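Local structure of Endonuclease/exonuclease/phosphatase (Leptotrichia buccalis C-1013-b, 3TEB) at residues Gln34-Met40 with Val95-His101. The protein probably acts as a metal-dependent nuclease of the DNase I-like endonuclease/exonuclease/phosphatase family. Residues are numbered along the deposited sequence.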
ATOM      1  N   GLN A  34     -10.257   7.075  11.053  1.00 45.90           N
ATOM      2  CA  GLN A  34     -11.186   5.966  10.844  1.00 44.87           C
ATOM      3  C   GLN A  34     -11.168   5.464   9.412  1.00 43.40           C
ATOM      4  O   GLN A  34     -12.205   5.140   8.867  1.00 43.50           O
ATOM      5  CB  GLN A  34     -12.616   6.369  11.249  1.00 45.45           C
ATOM      6  CG  GLN A  34     -12.825   6.468  12.748  1.00 46.29           C
ATOM      7  CD  GLN A  34     -12.679   5.123  13.431  1.00 46.14           C
ATOM      8  OE1 GLN A  34     -13.322   4.145  13.043  1.00 46.11           O
ATOM      9  NE2 GLN A  34     -11.826   5.064  14.445  1.00 45.78           N
ATOM     10  N   TYR A  35      -9.988   5.391   8.809  1.00 41.84           N
ATOM     11  CA  TYR A  35      -9.871   4.955   7.421  1.00 40.73           C
ATOM     12  C   TYR A  35     -10.634   3.657   7.145  1.00 40.46           C
ATOM     13  O   TYR A  35     -10.680   2.759   7.986  1.00 40.54           O
ATOM     14  CB  TYR A  35      -8.403   4.775   7.035  1.00 40.15           C
ATOM     15  CG  TYR A  35      -7.583   6.043   7.062  1.00 39.39           C
ATOM     16  CD1 TYR A  35      -7.791   7.051   6.119  1.00 39.34           C
ATOM     17  CD2 TYR A  35      -6.587   6.228   8.017  1.00 38.80           C
ATOM     18  CE1 TYR A  35      -7.035   8.218   6.135  1.00 39.40           C
ATOM     19  CE2 TYR A  35      -5.822   7.382   8.039  1.00 39.06           C
ATOM     20  CZ  TYR A  35      -6.053   8.375   7.097  1.00 39.58           C
ATOM     21  OH  TYR A  35      -5.304   9.529   7.115  1.00 40.38           O
ATOM     22  N   ASP A  36     -11.231   3.568   5.964  1.00 40.08           N
ATOM     23  CA  ASP A  36     -11.922   2.359   5.565  1.00 39.99           C
ATOM     24  C   ASP A  36     -10.930   1.281   5.188  1.00 38.70           C
ATOM     25  O   ASP A  36     -11.129   0.105   5.504  1.00 39.03           O
ATOM     26  CB  ASP A  36     -12.846   2.623   4.384  1.00 40.73           C
ATOM     27  CG  ASP A  36     -13.978   3.568   4.729  1.00 43.23           C
ATOM     28  OD1 ASP A  36     -15.112   3.077   4.936  1.00 45.95           O
ATOM     29  OD2 ASP A  36     -13.736   4.796   4.803  1.00 44.49           O
ATOM     30  N   VAL A  37      -9.864   1.676   4.502  1.00 37.05           N
ATOM     31  CA  VAL A  37      -8.875   0.713   4.020  1.00 35.34           C
ATOM     32  C   VAL A  37      -7.458   1.272   4.145  1.00 34.01           C
ATOM     33  O   VAL A  37      -7.181   2.365   3.660  1.00 34.27           O
ATOM     34  CB  VAL A  37      -9.155   0.322   2.545  1.00 35.31           C
ATOM     35  CG1 VAL A  37      -8.013  -0.513   1.974  1.00 34.78           C
ATOM     36  CG2 VAL A  37     -10.487  -0.409   2.415  1.00 35.23           C
ATOM     37  N   ILE A  38      -6.569   0.527   4.795  1.00 32.25           N
ATOM     38  CA  ILE A  38      -5.159   0.901   4.848  1.00 30.65           C
ATOM     39  C   ILE A  38      -4.327  -0.093   4.051  1.00 29.78           C
ATOM     40  O   ILE A  38      -4.390  -1.303   4.300  1.00 30.00           O
ATOM     41  CB  ILE A  38      -4.635   0.954   6.280  1.00 30.71           C
ATOM     42  CG1 ILE A  38      -5.357   2.035   7.090  1.00 30.87           C
ATOM     43  CG2 ILE A  38      -3.139   1.234   6.279  1.00 30.81           C
ATOM     44  CD1 ILE A  38      -6.469   1.513   7.965  1.00 31.20           C
ATOM     45  N   ALA A  39      -3.565   0.407   3.080  1.00 28.72           N
ATOM     46  CA  ALA A  39      -2.675  -0.451   2.303  1.00 27.67           C
ATOM     47  C   ALA A  39      -1.235  -0.201   2.751  1.00 27.15           C
ATOM     48  O   ALA A  39      -0.805   0.939   2.850  1.00 27.49           O
ATOM     49  CB  ALA A  39      -2.845  -0.201   0.810  1.00 27.64           C
HETATM   50  N   MSE A  40      -0.498  -1.264   3.046  1.00 26.41           N
HETATM   51  CA  MSE A  40       0.860  -1.141   3.572  1.00 25.69           C
HETATM   52  C   MSE A  40       1.850  -2.002   2.809  1.00 25.24           C
HETATM   53  O   MSE A  40       1.540  -3.154   2.444  1.00 25.27           O
HETATM   54  CB  MSE A  40       0.884  -1.528   5.035  1.00 25.60           C
HETATM   55  CG  MSE A  40       0.281  -0.486   5.924  1.00 26.45           C
HETATM   56 SE   MSE A  40       0.307  -1.086   7.767  0.75 29.40          SE
HETATM   57  CE  MSE A  40      -0.969  -2.552   7.585  1.00 27.44           C
ATOM     58  N   VAL A  95       3.329  -7.442   2.117  1.00 24.01           N
ATOM     59  CA  VAL A  95       2.432  -6.305   2.047  1.00 23.98           C
ATOM     60  C   VAL A  95       1.237  -6.654   2.878  1.00 24.00           C
ATOM     61  O   VAL A  95       1.025  -7.827   3.179  1.00 24.02           O
ATOM     62  CB  VAL A  95       1.984  -5.998   0.602  1.00 24.05           C
ATOM     63  CG1 VAL A  95       3.122  -5.374  -0.194  1.00 24.28           C
ATOM     64  CG2 VAL A  95       1.488  -7.247  -0.091  1.00 24.02           C
ATOM     65  N   ALA A  96       0.463  -5.650   3.272  1.00 24.19           N
ATOM     66  CA  ALA A  96      -0.741  -5.925   4.035  1.00 24.41           C
ATOM     67  C   ALA A  96      -1.864  -4.968   3.693  1.00 24.95           C
ATOM     68  O   ALA A  96      -1.653  -3.961   3.011  1.00 25.19           O
ATOM     69  CB  ALA A  96      -0.455  -5.909   5.506  1.00 24.16           C
ATOM     70  N   VAL A  97      -3.066  -5.311   4.137  1.00 25.64           N
ATOM     71  CA  VAL A  97      -4.210  -4.423   4.056  1.00 26.44           C
ATOM     72  C   VAL A  97      -4.909  -4.511   5.395  1.00 27.11           C
ATOM     73  O   VAL A  97      -5.128  -5.603   5.910  1.00 27.58           O
ATOM     74  CB  VAL A  97      -5.214  -4.877   2.972  1.00 26.41           C
ATOM     75  CG1 VAL A  97      -6.427  -3.975   2.975  1.00 26.73           C
ATOM     76  CG2 VAL A  97      -4.581  -4.895   1.590  1.00 26.05           C
ATOM     77  N   ILE A  98      -5.238  -3.372   5.979  1.00 27.92           N
ATOM     78  CA  ILE A  98      -6.107  -3.353   7.155  1.00 28.86           C
ATOM     79  C   ILE A  98      -7.463  -2.799   6.734  1.00 29.48           C
ATOM     80  O   ILE A  98      -7.534  -1.924   5.861  1.00 29.77           O
ATOM     81  CB  ILE A  98      -5.565  -2.442   8.268  1.00 28.96           C
ATOM     82  CG1 ILE A  98      -4.119  -2.800   8.649  1.00 29.88           C
ATOM     83  CG2 ILE A  98      -6.484  -2.478   9.476  1.00 29.26           C
ATOM     84  CD1 ILE A  98      -3.944  -4.101   9.415  1.00 31.35           C
ATOM     85  N   THR A  99      -8.541  -3.290   7.338  1.00 29.95           N
ATOM     86  CA  THR A  99      -9.846  -2.759   6.980  1.00 30.56           C
ATOM     87  C   THR A  99     -10.853  -2.738   8.106  1.00 30.85           C
ATOM     88  O   THR A  99     -10.851  -3.614   8.962  1.00 30.85           O
ATOM     89  CB  THR A  99     -10.432  -3.404   5.671  1.00 30.76           C
ATOM     90  OG1 THR A  99     -11.692  -2.791   5.363  1.00 31.73           O
ATOM     91  CG2 THR A  99     -10.586  -4.920   5.772  1.00 30.40           C
ATOM     92  N   ARG A 100     -11.693  -1.705   8.071  1.00 31.48           N
ATOM     93  CA  ARG A 100     -12.850  -1.515   8.940  1.00 32.48           C
ATOM     94  C   ARG A 100     -14.010  -2.423   8.549  1.00 33.42           C
ATOM     95  O   ARG A 100     -14.894  -2.701   9.375  1.00 33.80           O
ATOM     96  CB  ARG A 100     -13.350  -0.093   8.772  1.00 32.47           C
ATOM     97  CG  ARG A 100     -13.192   0.804   9.932  1.00 32.76           C
ATOM     98  CD  ARG A 100     -13.536   2.224   9.524  1.00 34.23           C
ATOM     99  NE  ARG A 100     -14.947   2.363   9.165  1.00 37.02           N
ATOM    100  CZ  ARG A 100     -15.464   3.371   8.463  1.00 38.30           C
ATOM    101  NH1 ARG A 100     -14.698   4.360   8.026  1.00 38.19           N
ATOM    102  NH2 ARG A 100     -16.760   3.384   8.180  1.00 40.19           N
ATOM    103  N   HIS A 101     -14.016  -2.844   7.282  1.00 34.00           N
ATOM    104  CA  HIS A 101     -15.106  -3.610   6.692  1.00 35.20           C
ATOM    105  C   HIS A 101     -14.827  -5.090   6.628  1.00 35.29           C
ATOM    106  O   HIS A 101     -13.692  -5.501   6.452  1.00 35.36           O
ATOM    107  CB  HIS A 101     -15.343  -3.141   5.269  1.00 35.64           C
ATOM    108  CG  HIS A 101     -15.670  -1.689   5.164  1.00 37.86           C
ATOM    109  ND1 HIS A 101     -16.885  -1.171   5.556  1.00 39.97           N
ATOM    110  CD2 HIS A 101     -14.941  -0.644   4.711  1.00 39.31           C
ATOM    111  CE1 HIS A 101     -16.890   0.135   5.351  1.00 41.09           C
ATOM    112  NE2 HIS A 101     -15.719   0.480   4.842  1.00 40.82           N
TER
HETATM  113  O   HOH W   1     -14.436   6.840   5.850  1.00 54.92           O
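Residues 37-40 of strand 37-46 and 95-99 of strand 91-99 are antiparallel neighbours in one of the two central sheets of the DNase I-like fold. I38 N donates to I98 O and I98 N to I38 O, both at 2.8 Å. They pair again at M40 and A96: M40 N donates to A96 O (2.9 Å) and A96 N to M40 O (2.8 Å). Strand 37-46 goes on to E42, a Mg(2+) ligand. At V37 and A39 the backbone instead bonds L7 and V9 of strand 4-10. Just before V37, where strand 37-46 begins and strand 91-99 ends, D36 O accepts from R100 N (3.2 Å) and from T99 OG1 (3.0 Å). T99 OG1 in turn accepts from H101 N (3.0 Å), an ST turn. R100 NH1 donates to Q34 O (2.7 Å). D36 OD1 lies over the guanidinium face, 3.4 Å from R100 NH1, so that salt bridge is charge alone. D36 OD2 accepts from K5 N and from a water. D36 OD1 accepts a hydrogen bond from H101 NE2, at 2.7 Å.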